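Local coordinates for protein beta subunit of photoactivated adenylyl cyclase (Beggiatoa sp. PS, PDB 5MBE) that probably makes cyclic AMP from ATP under blue-light control, coupling a flavin-binding BLUF sensor domain to an adenylyl cyclase catalytic domain, at residues Ile11-Gly16 against Arg73-Leu78; Val152-Phe157 against Met207-Lys212; Val256-Met261 against His269-Asp274. All coordinates share one frame; numbering follows the deposited sequence.

Overall arrangement
The three contacts illustrate how a light-regulated enzyme divides sensing from catalysis. Interaction 1 comes first along the chain and joins strands 6-14 and 74-84 at one border of the five-stranded sensor sheet. Interactions 2 and 3 follow in the cyclase domain, on the other side of the chain's centre; their centres lie 29 and 32 Å from that of interaction 1, and neither touches it. They are themselves neighbours, 11 Å apart between centres, because strands 150-161 and 247-258 pair in one sheet. Ile156 CD1 packs 3.6 Å from Leu271 CD2 between them. A signal from the flavin would therefore probably have to pass through intervening structure to reach the cyclase sheet.

Interaction 1 of 3, residues Ile11-Gly16 against Arg73-Leu78; sequences ISKISG and RHTNIL. With FMN (flavin mononucleotide), chain C.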
ATOM      1  N   ILE A  11      13.274  13.410  -8.206  1.00 60.22           N
ATOM      2  CA  ILE A  11      13.927  12.341  -8.948  1.00 58.58           C
ATOM      3  C   ILE A  11      13.051  11.998 -10.146  1.00 64.47           C
ATOM      4  O   ILE A  11      11.825  12.144 -10.101  1.00 63.19           O
ATOM      5  CB  ILE A  11      14.177  11.092  -8.073  1.00 55.14           C
ATOM      6  CG1 ILE A  11      12.856  10.557  -7.515  1.00 59.94           C
ATOM      7  CG2 ILE A  11      15.140  11.415  -6.942  1.00 46.18           C
ATOM      8  CD1 ILE A  11      13.009   9.316  -6.663  1.00 57.86           C
ATOM      9  N   SER A  12      13.687  11.549 -11.227  1.00 67.02           N
ATOM     10  CA  SER A  12      12.957  11.224 -12.444  1.00 63.03           C
ATOM     11  C   SER A  12      13.634  10.058 -13.152  1.00 62.95           C
ATOM     12  O   SER A  12      14.718   9.613 -12.770  1.00 58.34           O
ATOM     13  CB  SER A  12      12.855  12.434 -13.380  1.00 65.44           C
ATOM     14  OG  SER A  12      14.103  12.726 -13.981  1.00 70.20           O
ATOM     15  N   LYS A  13      12.972   9.573 -14.198  1.00 72.60           N
ATOM     16  CA  LYS A  13      13.432   8.440 -14.989  1.00 75.58           C
ATOM     17  C   LYS A  13      13.571   8.879 -16.439  1.00 79.01           C
ATOM     18  O   LYS A  13      12.679   9.538 -16.979  1.00 72.46           O
ATOM     19  CB  LYS A  13      12.457   7.263 -14.869  1.00 79.13           C
ATOM     20  CG  LYS A  13      12.640   6.171 -15.911  1.00 88.75           C
ATOM     21  CD  LYS A  13      13.932   5.403 -15.703  1.00 97.15           C
ATOM     22  CE  LYS A  13      13.996   4.186 -16.617  1.00101.79           C
ATOM     23  NZ  LYS A  13      15.285   3.451 -16.457  1.00100.83           N
ATOM     24  N   ILE A  14      14.693   8.518 -17.065  1.00 90.77           N
ATOM     25  CA  ILE A  14      14.944   8.947 -18.435  1.00 98.77           C
ATOM     26  C   ILE A  14      13.975   8.244 -19.380  1.00100.24           C
ATOM     27  O   ILE A  14      13.448   7.165 -19.081  1.00102.05           O
ATOM     28  CB  ILE A  14      16.409   8.681 -18.831  1.00104.04           C
ATOM     29  CG1 ILE A  14      16.702   7.178 -18.859  1.00103.84           C
ATOM     30  CG2 ILE A  14      17.357   9.396 -17.874  1.00104.45           C
ATOM     31  CD1 ILE A  14      16.879   6.605 -20.253  1.00107.63           C
ATOM     32  N   SER A  15      13.733   8.861 -20.536  1.00 99.02           N
ATOM     33  CA  SER A  15      12.815   8.252 -21.490  1.00 96.82           C
ATOM     34  C   SER A  15      13.528   7.258 -22.403  1.00100.31           C
ATOM     35  O   SER A  15      13.014   6.164 -22.656  1.00 97.80           O
ATOM     36  CB  SER A  15      12.122   9.338 -22.303  1.00 96.83           C
ATOM     37  OG  SER A  15      11.372  10.179 -21.458  1.00 92.12           O
ATOM     38  N   GLY A  16      14.714   7.607 -22.891  1.00 98.02           N
ATOM     39  CA  GLY A  16      15.455   6.733 -23.784  1.00 95.86           C
ATOM     40  C   GLY A  16      16.869   7.224 -24.038  1.00 96.34           C
ATOM     41  O   GLY A  16      17.784   6.438 -24.277  1.00 97.07           O
ATOM     42  N   ARG A  73      12.160  14.170 -22.465  1.00 93.87           N
ATOM     43  CA  ARG A  73      13.332  13.325 -22.284  1.00 89.39           C
ATOM     44  C   ARG A  73      13.350  12.576 -20.956  1.00 81.84           C
ATOM     45  O   ARG A  73      14.144  11.641 -20.807  1.00 75.75           O
ATOM     46  CB  ARG A  73      14.604  14.167 -22.421  1.00 86.06           C
ATOM     47  CG  ARG A  73      14.820  14.706 -23.826  1.00 85.76           C
ATOM     48  CD  ARG A  73      15.758  15.897 -23.831  1.00 88.28           C
ATOM     49  NE  ARG A  73      15.198  17.030 -23.099  1.00 86.50           N
ATOM     50  CZ  ARG A  73      15.745  18.239 -23.063  1.00 88.61           C
ATOM     51  NH1 ARG A  73      16.871  18.479 -23.722  1.00 83.97           N
ATOM     52  NH2 ARG A  73      15.167  19.212 -22.371  1.00 90.84           N
ATOM     53  N   HIS A  74      12.510  12.951 -19.995  1.00 81.19           N
ATOM     54  CA  HIS A  74      12.417  12.221 -18.740  1.00 73.34           C
ATOM     55  C   HIS A  74      10.953  12.058 -18.358  1.00 70.58           C
ATOM     56  O   HIS A  74      10.103  12.872 -18.730  1.00 63.59           O
ATOM     57  CB  HIS A  74      13.196  12.913 -17.608  1.00 62.18           C
ATOM     58  CG  HIS A  74      12.629  14.236 -17.194  1.00 69.37           C
ATOM     59  ND1 HIS A  74      12.805  14.753 -15.929  1.00 65.97           N
ATOM     60  CD2 HIS A  74      11.899  15.151 -17.875  1.00 77.14           C
ATOM     61  CE1 HIS A  74      12.203  15.926 -15.847  1.00 66.02           C
ATOM     62  NE2 HIS A  74      11.645  16.190 -17.015  1.00 71.63           N
ATOM     63  N   THR A  75      10.666  10.991 -17.615  1.00 72.25           N
ATOM     64  CA  THR A  75       9.304  10.649 -17.236  1.00 75.46           C
ATOM     65  C   THR A  75       9.272  10.227 -15.773  1.00 78.47           C
ATOM     66  O   THR A  75      10.311  10.013 -15.141  1.00 77.11           O
ATOM     67  CB  THR A  75       8.737   9.530 -18.119  1.00 82.02           C
ATOM     68  OG1 THR A  75       7.347   9.343 -17.826  1.00 91.92           O
ATOM     69  CG2 THR A  75       9.483   8.228 -17.864  1.00 76.25           C
ATOM     70  N   ASN A  76       8.053  10.105 -15.244  1.00 79.72           N
ATOM     71  CA  ASN A  76       7.808   9.672 -13.867  1.00 81.01           C
ATOM     72  C   ASN A  76       8.552  10.567 -12.871  1.00 72.43           C
ATOM     73  O   ASN A  76       9.347  10.110 -12.047  1.00 67.66           O
ATOM     74  CB  ASN A  76       8.184   8.197 -13.684  1.00 83.59           C
ATOM     75  CG  ASN A  76       7.647   7.614 -12.391  1.00 86.82           C
ATOM     76  OD1 ASN A  76       6.661   8.103 -11.838  1.00 91.77           O
ATOM     77  ND2 ASN A  76       8.295   6.563 -11.902  1.00 82.23           N
ATOM     78  N   ILE A  77       8.275  11.863 -12.965  1.00 66.10           N
ATOM     79  CA  ILE A  77       8.920  12.851 -12.106  1.00 70.51           C
ATOM     80  C   ILE A  77       8.191  12.901 -10.771  1.00 76.31           C
ATOM     81  O   ILE A  77       6.964  13.055 -10.724  1.00 82.13           O
ATOM     82  CB  ILE A  77       8.938  14.234 -12.780  1.00 75.29           C
ATOM     83  CG1 ILE A  77       9.799  14.214 -14.048  1.00 79.47           C
ATOM     84  CG2 ILE A  77       9.444  15.292 -11.812  1.00 73.45           C
ATOM     85  CD1 ILE A  77       9.038  13.888 -15.320  1.00 82.15           C
ATOM     86  N   LEU A  78       8.944  12.776  -9.678  1.00 70.05           N
ATOM     87  CA  LEU A  78       8.386  12.802  -8.330  1.00 66.53           C
ATOM     88  C   LEU A  78       9.220  13.730  -7.461  1.00 66.89           C
ATOM     89  O   LEU A  78      10.406  13.469  -7.231  1.00 66.64           O
ATOM     90  CB  LEU A  78       8.342  11.400  -7.718  1.00 64.16           C
ATOM     91  CG  LEU A  78       7.847  11.346  -6.271  1.00 64.44           C
ATOM     92  CD1 LEU A  78       6.392  11.780  -6.186  1.00 68.23           C
ATOM     93  CD2 LEU A  78       8.033   9.960  -5.675  1.00 62.72           C
TER
HETATM   94  N1  FMN C 401      16.215  23.954 -18.075  1.00 95.50           N
HETATM   95  C2  FMN C 401      16.564  25.051 -17.321  1.00 99.05           C
HETATM   96  O2  FMN C 401      16.490  26.168 -17.821  1.00102.04           O
HETATM   97  N3  FMN C 401      16.994  24.896 -16.018  1.00 99.22           N
HETATM   98  C4  FMN C 401      17.072  23.636 -15.467  1.00 92.72           C
HETATM   99  O4  FMN C 401      17.455  23.491 -14.305  1.00 89.28           O
HETATM  100  C4A FMN C 401      16.719  22.528 -16.226  1.00 85.85           C
HETATM  101  N5  FMN C 401      16.797  21.271 -15.675  1.00 82.34           N
HETATM  102  C5A FMN C 401      16.447  20.173 -16.427  1.00 86.77           C
HETATM  103  C6  FMN C 401      16.531  18.910 -15.860  1.00 86.74           C
HETATM  104  C7  FMN C 401      16.181  17.794 -16.606  1.00 88.29           C
HETATM  105  C7M FMN C 401      16.275  16.434 -15.984  1.00 81.54           C
HETATM  106  C8  FMN C 401      15.747  17.943 -17.920  1.00 90.10           C
HETATM  107  C8M FMN C 401      15.368  16.735 -18.727  1.00 89.03           C
HETATM  108  C9  FMN C 401      15.662  19.210 -18.486  1.00 87.33           C
HETATM  109  C9A FMN C 401      16.014  20.327 -17.740  1.00 88.87           C
HETATM  110  N10 FMN C 401      15.929  21.589 -18.295  1.00 95.15           N
HETATM  111  C10 FMN C 401      16.286  22.688 -17.537  1.00 91.29           C
HETATM  112  C1' FMN C 401      15.468  21.760 -19.717  1.00101.35           C
HETATM  113  C2' FMN C 401      14.088  22.412 -19.802  1.00106.65           C
HETATM  114  O2' FMN C 401      13.082  21.425 -19.761  1.00107.67           O
HETATM  115  C3' FMN C 401      13.950  23.218 -21.089  1.00108.93           C
HETATM  116  O3' FMN C 401      14.827  22.692 -22.059  1.00107.95           O
HETATM  117  C4' FMN C 401      14.282  24.690 -20.863  1.00111.55           C
HETATM  118  O4' FMN C 401      13.846  25.090 -19.583  1.00109.55           O
HETATM  119  C5' FMN C 401      13.617  25.570 -21.915  1.00116.59           C
HETATM  120  O5' FMN C 401      14.400  25.615 -23.087  1.00121.83           O
HETATM  121  P   FMN C 401      13.838  26.323 -24.420  1.00124.79           P
HETATM  122  O1P FMN C 401      13.232  27.650 -24.028  1.00118.94           O
HETATM  123  O2P FMN C 401      14.976  26.556 -25.385  1.00123.22           O
HETATM  124  O3P FMN C 401      12.791  25.445 -25.064  1.00122.11           O
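Ser12 and His74 meet beside the flavin, in an antiparallel strand pair of the BLUF sheet that is interrupted by a beta bulge. Ser12 OG lies 3.1 Å from His74 ND1, in the plane of the imidazole and at its edge, and the two are hydrogen-bonded. The faces of this ring are both taken: the C8M methyl of FMN sits over the centre of one at a height of 3.9 Å, and Ile77 CD1 covers the other. His74 CG stands between its own backbone N and carbonyl carbon (chi1 67°), which turns the ring toward the dimethyl end of the flavin. Its NE2 bonds to the carbonyl of Ile68, so both ring nitrogens have partners and the rotation of the ring is fixed. Farther out, the bulge places Ser12 opposite both Asn76 and Ile77, with Ser12 CB 3.6 Å from Ile77 CG1. Regular hydrogen-bonded pairs flank it, Ile11 with Leu78 and Lys13 with Thr75. The guanidinium of Arg73, held by a salt bridge to Asp71, approaches the ribityl chain edge-on. Where the strand pair gives way to a turn, Ser15 N reaches Arg73 O at 2.8 Å, coming from above the carbonyl plane.

Interaction 2 of 3, residues Val152-Phe157 against Met207-Lys212; sequences VEKIIF and MASFTK
At the edge of the Phe210 ring, near its plane, lie Ile155 O and Phe157 CB, the latter 4.3 Å from CE1. The Phe157 ring is met obliquely by Ala208 CB, whose distance to CD1 is 3.7 Å. These groups belong to an antiparallel pair of strands in the mixed sheet of the cyclase catalytic domain, and helix 215-235 covers the face that carries both aromatic rings. Phe157 CG lies opposite its backbone N (chi1 176°), which leads the far end of the ring away from strand 205-211; the side chain also packs on Ile249 and Leu251 of strand 247-258 and on Ser222 and Ile225 of helix 215-235. Backbone bonds fix the register, joining Ile155 to Phe210 and Phe157 to Ala208 in both directions; the shortest runs from Ile155 N to Phe210 O at 2.6 Å. The other face, bearing Ile156 and Ser209, meets Leu271, and Ile156 also packs on helix 274-285. Here the Lys154 chain bends twice toward its end (chi3 87°, chi4 67°). Its amine makes a long, weak ion pair with Glu258, a carboxylate it shares with Arg133. One step before that amine, Lys154 CE rests against strand 205-211, 3.4 Å from Ser209 OG.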
ATOM      1  N   VAL A 152     -13.712  14.835   5.252  1.00 36.32           N
ATOM      2  CA  VAL A 152     -13.999  15.452   3.965  1.00 42.52           C
ATOM      3  C   VAL A 152     -15.176  14.736   3.318  1.00 44.97           C
ATOM      4  O   VAL A 152     -15.464  13.573   3.606  1.00 53.50           O
ATOM      5  CB  VAL A 152     -12.775  15.430   3.024  1.00 38.76           C
ATOM      6  CG1 VAL A 152     -11.712  16.394   3.514  1.00 52.45           C
ATOM      7  CG2 VAL A 152     -12.207  14.023   2.929  1.00 41.70           C
ATOM      8  N   GLU A 153     -15.867  15.461   2.444  1.00 55.94           N
ATOM      9  CA  GLU A 153     -16.931  14.893   1.627  1.00 55.06           C
ATOM     10  C   GLU A 153     -16.312  14.365   0.340  1.00 54.74           C
ATOM     11  O   GLU A 153     -15.750  15.139  -0.445  1.00 52.84           O
ATOM     12  CB  GLU A 153     -18.000  15.941   1.322  1.00 58.78           C
ATOM     13  CG  GLU A 153     -18.526  16.664   2.550  1.00 68.38           C
ATOM     14  CD  GLU A 153     -18.742  18.147   2.309  1.00 66.99           C
ATOM     15  OE1 GLU A 153     -19.911  18.581   2.242  1.00 72.29           O
ATOM     16  OE2 GLU A 153     -17.737  18.878   2.183  1.00 58.67           O
ATOM     17  N   LYS A 154     -16.398  13.055   0.129  1.00 48.99           N
ATOM     18  CA  LYS A 154     -15.790  12.440  -1.039  1.00 41.14           C
ATOM     19  C   LYS A 154     -16.768  11.476  -1.693  1.00 39.72           C
ATOM     20  O   LYS A 154     -17.699  10.976  -1.057  1.00 35.20           O
ATOM     21  CB  LYS A 154     -14.497  11.691  -0.690  1.00 44.18           C
ATOM     22  CG  LYS A 154     -13.407  12.567  -0.117  1.00 59.21           C
ATOM     23  CD  LYS A 154     -12.081  11.827  -0.075  1.00 55.47           C
ATOM     24  CE  LYS A 154     -11.331  11.968  -1.387  1.00 57.69           C
ATOM     25  NZ  LYS A 154     -10.901  13.374  -1.613  1.00 55.06           N
ATOM     26  N   ILE A 155     -16.534  11.222  -2.974  1.00 37.11           N
ATOM     27  CA  ILE A 155     -17.232  10.179  -3.713  1.00 33.06           C
ATOM     28  C   ILE A 155     -16.360   8.934  -3.680  1.00 30.80           C
ATOM     29  O   ILE A 155     -15.195   8.973  -4.088  1.00 32.43           O
ATOM     30  CB  ILE A 155     -17.521  10.613  -5.155  1.00 36.00           C
ATOM     31  CG1 ILE A 155     -18.499  11.787  -5.166  1.00 36.28           C
ATOM     32  CG2 ILE A 155     -18.060   9.442  -5.962  1.00 40.52           C
ATOM     33  CD1 ILE A 155     -18.575  12.493  -6.489  1.00 29.38           C
ATOM     34  N   ILE A 156     -16.917   7.835  -3.185  1.00 36.94           N
ATOM     35  CA  ILE A 156     -16.190   6.579  -3.050  1.00 38.51           C
ATOM     36  C   ILE A 156     -16.460   5.729  -4.282  1.00 30.98           C
ATOM     37  O   ILE A 156     -17.606   5.627  -4.739  1.00 33.14           O
ATOM     38  CB  ILE A 156     -16.592   5.840  -1.761  1.00 44.46           C
ATOM     39  CG1 ILE A 156     -16.443   6.772  -0.558  1.00 33.06           C
ATOM     40  CG2 ILE A 156     -15.743   4.589  -1.574  1.00 26.27           C
ATOM     41  CD1 ILE A 156     -15.049   7.341  -0.397  1.00 29.31           C
ATOM     42  N   PHE A 157     -15.405   5.122  -4.819  1.00 35.00           N
ATOM     43  CA  PHE A 157     -15.468   4.328  -6.039  1.00 36.25           C
ATOM     44  C   PHE A 157     -15.089   2.888  -5.726  1.00 28.86           C
ATOM     45  O   PHE A 157     -14.016   2.631  -5.169  1.00 30.62           O
ATOM     46  CB  PHE A 157     -14.532   4.910  -7.105  1.00 34.96           C
ATOM     47  CG  PHE A 157     -14.451   4.096  -8.370  1.00 43.06           C
ATOM     48  CD1 PHE A 157     -13.557   3.043  -8.482  1.00 38.04           C
ATOM     49  CD2 PHE A 157     -15.250   4.406  -9.458  1.00 41.97           C
ATOM     50  CE1 PHE A 157     -13.479   2.302  -9.644  1.00 37.86           C
ATOM     51  CE2 PHE A 157     -15.174   3.669 -10.624  1.00 31.92           C
ATOM     52  CZ  PHE A 157     -14.288   2.616 -10.716  1.00 36.01           C
ATOM     53  N   MET A 207     -10.576   0.234  -5.270  1.00 34.38           N
ATOM     54  CA  MET A 207     -11.097   1.281  -4.401  1.00 37.60           C
ATOM     55  C   MET A 207     -10.485   2.614  -4.810  1.00 33.80           C
ATOM     56  O   MET A 207      -9.258   2.751  -4.859  1.00 35.18           O
ATOM     57  CB  MET A 207     -10.798   0.977  -2.934  1.00 58.41           C
ATOM     58  CG  MET A 207     -11.368   2.003  -1.970  1.00 66.99           C
ATOM     59  SD  MET A 207     -11.027   1.612  -0.245  1.00 82.02           S
ATOM     60  CE  MET A 207     -11.825   2.990   0.572  1.00 79.00           C
ATOM     61  N   ALA A 208     -11.340   3.591  -5.102  1.00 22.56           N
ATOM     62  CA  ALA A 208     -10.893   4.918  -5.493  1.00 23.24           C
ATOM     63  C   ALA A 208     -11.788   5.956  -4.836  1.00 27.14           C
ATOM     64  O   ALA A 208     -12.856   5.644  -4.303  1.00 30.55           O
ATOM     65  CB  ALA A 208     -10.893   5.089  -7.018  1.00 22.27           C
ATOM     66  N   SER A 209     -11.342   7.209  -4.883  1.00 33.20           N
ATOM     67  CA  SER A 209     -12.091   8.307  -4.293  1.00 35.31           C
ATOM     68  C   SER A 209     -12.024   9.522  -5.205  1.00 31.67           C
ATOM     69  O   SER A 209     -11.040   9.735  -5.920  1.00 27.91           O
ATOM     70  CB  SER A 209     -11.565   8.669  -2.898  1.00 28.17           C
ATOM     71  OG  SER A 209     -10.259   9.212  -2.970  1.00 45.65           O
ATOM     72  N   PHE A 210     -13.094  10.312  -5.175  1.00 32.04           N
ATOM     73  CA  PHE A 210     -13.174  11.575  -5.893  1.00 33.42           C
ATOM     74  C   PHE A 210     -13.666  12.653  -4.939  1.00 37.88           C
ATOM     75  O   PHE A 210     -14.366  12.365  -3.965  1.00 37.56           O
ATOM     76  CB  PHE A 210     -14.121  11.489  -7.105  1.00 33.68           C
ATOM     77  CG  PHE A 210     -13.620  10.610  -8.215  1.00 32.24           C
ATOM     78  CD1 PHE A 210     -13.722   9.230  -8.127  1.00 37.35           C
ATOM     79  CD2 PHE A 210     -13.066  11.162  -9.357  1.00 31.87           C
ATOM     80  CE1 PHE A 210     -13.266   8.419  -9.151  1.00 28.38           C
ATOM     81  CE2 PHE A 210     -12.612  10.357 -10.384  1.00 26.93           C
ATOM     82  CZ  PHE A 210     -12.711   8.983 -10.281  1.00 32.27           C
ATOM     83  N   THR A 211     -13.295  13.898  -5.223  1.00 35.23           N
ATOM     84  CA  THR A 211     -13.814  15.004  -4.437  1.00 39.65           C
ATOM     85  C   THR A 211     -15.264  15.286  -4.832  1.00 37.52           C
ATOM     86  O   THR A 211     -15.789  14.742  -5.807  1.00 38.91           O
ATOM     87  CB  THR A 211     -12.955  16.256  -4.622  1.00 36.37           C
ATOM     88  OG1 THR A 211     -13.183  16.813  -5.922  1.00 47.42           O
ATOM     89  CG2 THR A 211     -11.480  15.914  -4.476  1.00 36.21           C
ATOM     90  N   LYS A 212     -15.920  16.150  -4.054  1.00 41.87           N
ATOM     91  CA  LYS A 212     -17.310  16.477  -4.347  1.00 48.52           C
ATOM     92  C   LYS A 212     -17.461  17.327  -5.602  1.00 44.69           C
ATOM     93  O   LYS A 212     -18.568  17.408  -6.146  1.00 40.01           O
ATOM     94  CB  LYS A 212     -17.956  17.179  -3.152  1.00 46.57           C
ATOM     95  CG  LYS A 212     -17.283  18.473  -2.724  1.00 43.20           C
ATOM     96  CD  LYS A 212     -17.937  19.021  -1.467  1.00 48.60           C
ATOM     97  CE  LYS A 212     -17.282  20.309  -1.007  1.00 69.75           C
ATOM     98  NZ  LYS A 212     -17.463  21.409  -1.993  1.00 89.68           N
TER

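Interaction 3 of 3, residues Val256-Met261 against His269-Asp274; sequences VIEGNM and HTLLGD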
ATOM      1  N   VAL A 256     -16.295  11.100   4.980  1.00 39.53           N
ATOM      2  CA  VAL A 256     -15.288  10.090   5.265  1.00 44.36           C
ATOM      3  C   VAL A 256     -14.102  10.758   5.940  1.00 42.03           C
ATOM      4  O   VAL A 256     -13.791  11.926   5.685  1.00 43.19           O
ATOM      5  CB  VAL A 256     -14.830   9.332   3.996  1.00 37.31           C
ATOM      6  CG1 VAL A 256     -15.985   8.555   3.396  1.00 45.61           C
ATOM      7  CG2 VAL A 256     -14.235  10.297   2.976  1.00 40.33           C
ATOM      8  N   ILE A 257     -13.444  10.008   6.817  1.00 40.19           N
ATOM      9  CA  ILE A 257     -12.229  10.455   7.479  1.00 43.66           C
ATOM     10  C   ILE A 257     -11.051   9.878   6.712  1.00 39.79           C
ATOM     11  O   ILE A 257     -10.886   8.655   6.636  1.00 54.28           O
ATOM     12  CB  ILE A 257     -12.202  10.034   8.956  1.00 45.69           C
ATOM     13  CG1 ILE A 257     -13.358  10.699   9.701  1.00 46.81           C
ATOM     14  CG2 ILE A 257     -10.861  10.394   9.588  1.00 37.52           C
ATOM     15  CD1 ILE A 257     -13.790   9.959  10.933  1.00 43.89           C
ATOM     16  N   GLU A 258     -10.246  10.757   6.127  1.00 42.38           N
ATOM     17  CA  GLU A 258      -9.115  10.366   5.300  1.00 44.85           C
ATOM     18  C   GLU A 258      -7.812  10.733   5.998  1.00 46.48           C
ATOM     19  O   GLU A 258      -7.662  11.856   6.492  1.00 44.95           O
ATOM     20  CB  GLU A 258      -9.197  11.039   3.928  1.00 49.87           C
ATOM     21  CG  GLU A 258      -7.969  10.858   3.074  1.00 70.28           C
ATOM     22  CD  GLU A 258      -8.235  11.128   1.609  1.00 83.68           C
ATOM     23  OE1 GLU A 258      -7.468  10.627   0.760  1.00 83.50           O
ATOM     24  OE2 GLU A 258      -9.219  11.832   1.305  1.00 82.99           O
ATOM     25  N   GLY A 259      -6.877   9.791   6.030  1.00 46.75           N
ATOM     26  CA  GLY A 259      -5.590  10.046   6.644  1.00 53.72           C
ATOM     27  C   GLY A 259      -4.766   8.782   6.760  1.00 47.88           C
ATOM     28  O   GLY A 259      -5.150   7.705   6.284  1.00 49.63           O
ATOM     29  N   ASN A 260      -3.615   8.942   7.405  1.00 40.93           N
ATOM     30  CA  ASN A 260      -2.661   7.863   7.609  1.00 51.56           C
ATOM     31  C   ASN A 260      -2.879   7.280   8.999  1.00 49.60           C
ATOM     32  O   ASN A 260      -2.819   8.009   9.996  1.00 49.20           O
ATOM     33  CB  ASN A 260      -1.230   8.373   7.454  1.00 66.14           C
ATOM     34  CG  ASN A 260      -1.093   9.408   6.351  1.00 77.50           C
ATOM     35  OD1 ASN A 260      -1.029   9.064   5.170  1.00 67.79           O
ATOM     36  ND2 ASN A 260      -1.033  10.683   6.734  1.00 81.31           N
ATOM     37  N   MET A 261      -3.135   5.973   9.056  1.00 41.81           N
ATOM     38  CA  MET A 261      -3.600   5.320  10.271  1.00 43.95           C
ATOM     39  C   MET A 261      -2.837   4.017  10.487  1.00 44.87           C
ATOM     40  O   MET A 261      -2.286   3.432   9.549  1.00 47.35           O
ATOM     41  CB  MET A 261      -5.106   5.065  10.195  1.00 53.20           C
ATOM     42  CG  MET A 261      -5.867   6.217   9.579  1.00 64.24           C
ATOM     43  SD  MET A 261      -7.111   6.892  10.678  1.00 75.45           S
ATOM     44  CE  MET A 261      -8.195   5.491  10.872  1.00 76.38           C
ATOM     45  N   HIS A 269      -3.066   4.139   4.272  1.00 40.41           N
ATOM     46  CA  HIS A 269      -3.975   5.234   3.944  1.00 46.36           C
ATOM     47  C   HIS A 269      -5.376   4.651   3.848  1.00 45.10           C
ATOM     48  O   HIS A 269      -5.636   3.785   3.005  1.00 45.12           O
ATOM     49  CB  HIS A 269      -3.587   5.921   2.633  1.00 45.37           C
ATOM     50  CG  HIS A 269      -4.462   7.086   2.272  1.00 52.14           C
ATOM     51  ND1 HIS A 269      -4.426   8.280   2.960  1.00 60.10           N
ATOM     52  CD2 HIS A 269      -5.394   7.242   1.301  1.00 47.71           C
ATOM     53  CE1 HIS A 269      -5.297   9.120   2.430  1.00 48.71           C
ATOM     54  NE2 HIS A 269      -5.898   8.515   1.421  1.00 48.99           N
ATOM     55  N   THR A 270      -6.274   5.124   4.702  1.00 53.38           N
ATOM     56  CA  THR A 270      -7.600   4.536   4.780  0.70 59.08           C
ATOM     57  C   THR A 270      -8.655   5.629   4.849  1.00 56.82           C
ATOM     58  O   THR A 270      -8.373   6.793   5.146  1.00 46.63           O
ATOM     59  CB  THR A 270      -7.747   3.598   5.988  0.70 63.62           C
ATOM     60  OG1 THR A 270      -8.902   2.767   5.811  0.70 67.99           O
ATOM     61  CG2 THR A 270      -7.907   4.401   7.269  0.70 56.61           C
ATOM     62  N   LEU A 271      -9.885   5.228   4.541  1.00 38.19           N
ATOM     63  CA  LEU A 271     -11.045   6.106   4.508  1.00 42.94           C
ATOM     64  C   LEU A 271     -12.104   5.527   5.438  1.00 43.82           C
ATOM     65  O   LEU A 271     -12.556   4.393   5.239  1.00 43.54           O
ATOM     66  CB  LEU A 271     -11.583   6.242   3.080  1.00 49.22           C
ATOM     67  CG  LEU A 271     -11.079   7.373   2.173  1.00 52.84           C
ATOM     68  CD1 LEU A 271      -9.564   7.505   2.159  1.00 59.26           C
ATOM     69  CD2 LEU A 271     -11.605   7.165   0.759  1.00 48.27           C
ATOM     70  N   LEU A 272     -12.499   6.299   6.447  1.00 35.93           N
ATOM     71  CA  LEU A 272     -13.470   5.848   7.439  1.00 47.77           C
ATOM     72  C   LEU A 272     -14.817   6.510   7.179  1.00 50.22           C
ATOM     73  O   LEU A 272     -14.939   7.733   7.292  1.00 56.50           O
ATOM     74  CB  LEU A 272     -13.013   6.165   8.863  1.00 49.84           C
ATOM     75  CG  LEU A 272     -11.698   5.621   9.406  1.00 47.90           C
ATOM     76  CD1 LEU A 272     -11.675   5.874  10.905  1.00 58.43           C
ATOM     77  CD2 LEU A 272     -11.532   4.143   9.096  1.00 51.00           C
ATOM     78  N   GLY A 273     -15.828   5.708   6.863  1.00 54.51           N
ATOM     79  CA  GLY A 273     -17.158   6.250   6.676  1.00 46.69           C
ATOM     80  C   GLY A 273     -18.139   5.233   6.146  1.00 50.85           C
ATOM     81  O   GLY A 273     -17.744   4.241   5.523  1.00 45.56           O
ATOM     82  N   ASP A 274     -19.428   5.474   6.386  1.00 50.45           N
ATOM     83  CA  ASP A 274     -20.455   4.577   5.875  1.00 57.15           C
ATOM     84  C   ASP A 274     -20.519   4.599   4.354  1.00 55.44           C
ATOM     85  O   ASP A 274     -20.952   3.616   3.743  1.00 58.51           O
ATOM     86  CB  ASP A 274     -21.809   4.946   6.474  1.00 64.67           C
ATOM     87  CG  ASP A 274     -22.279   3.942   7.502  1.00 84.10           C
ATOM     88  OD1 ASP A 274     -21.425   3.242   8.085  1.00 85.41           O
ATOM     89  OD2 ASP A 274     -23.505   3.850   7.723  1.00 97.34           O
TER
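The corner where strand 247-258 turns at Gly259 into the hairpin of strands 260-262 and 267-272 brings His269 against Glu258 in a histidine-carboxylate hydrogen bond. His269 NE2 donates to Glu258 OE1 at 2.7 Å; the oxygen lies exactly in the imidazole plane and is met on its anti side. The bond is markedly bent at the hydrogen (134°). The carboxylate and ring planes are turned 49° apart. An extended Glu258 chain, with CG opposite the backbone N (chi1 171°), crosses the His269 side chain obliquely, bringing CG to 3.3 Å from His269 CE1. Leu271 CD1 packs on the same methylene at 3.8 Å. Backbone bonds join Ile257 and Leu272 in both directions; at the corner, Thr270 N reaches Gly259 O at 3.2 Å, whereas the return bond from Gly259 N to Thr270 O is weak. On the opposite face Met261 bends so that CE meets Leu272 CD1 tip to tip at 3.5 Å. This face belongs to the dimer interface: Phe164 of the second subunit packs on Leu272, and Val176 of that subunit on Ile257. Glu258 OE1 also receives a salt bridge from Arg133 of helix 132-139. Two donors thus grip one buried carboxylate oxygen, which would tend to keep Glu258 ionised and ties that helix to the sheet through charge as well as packing.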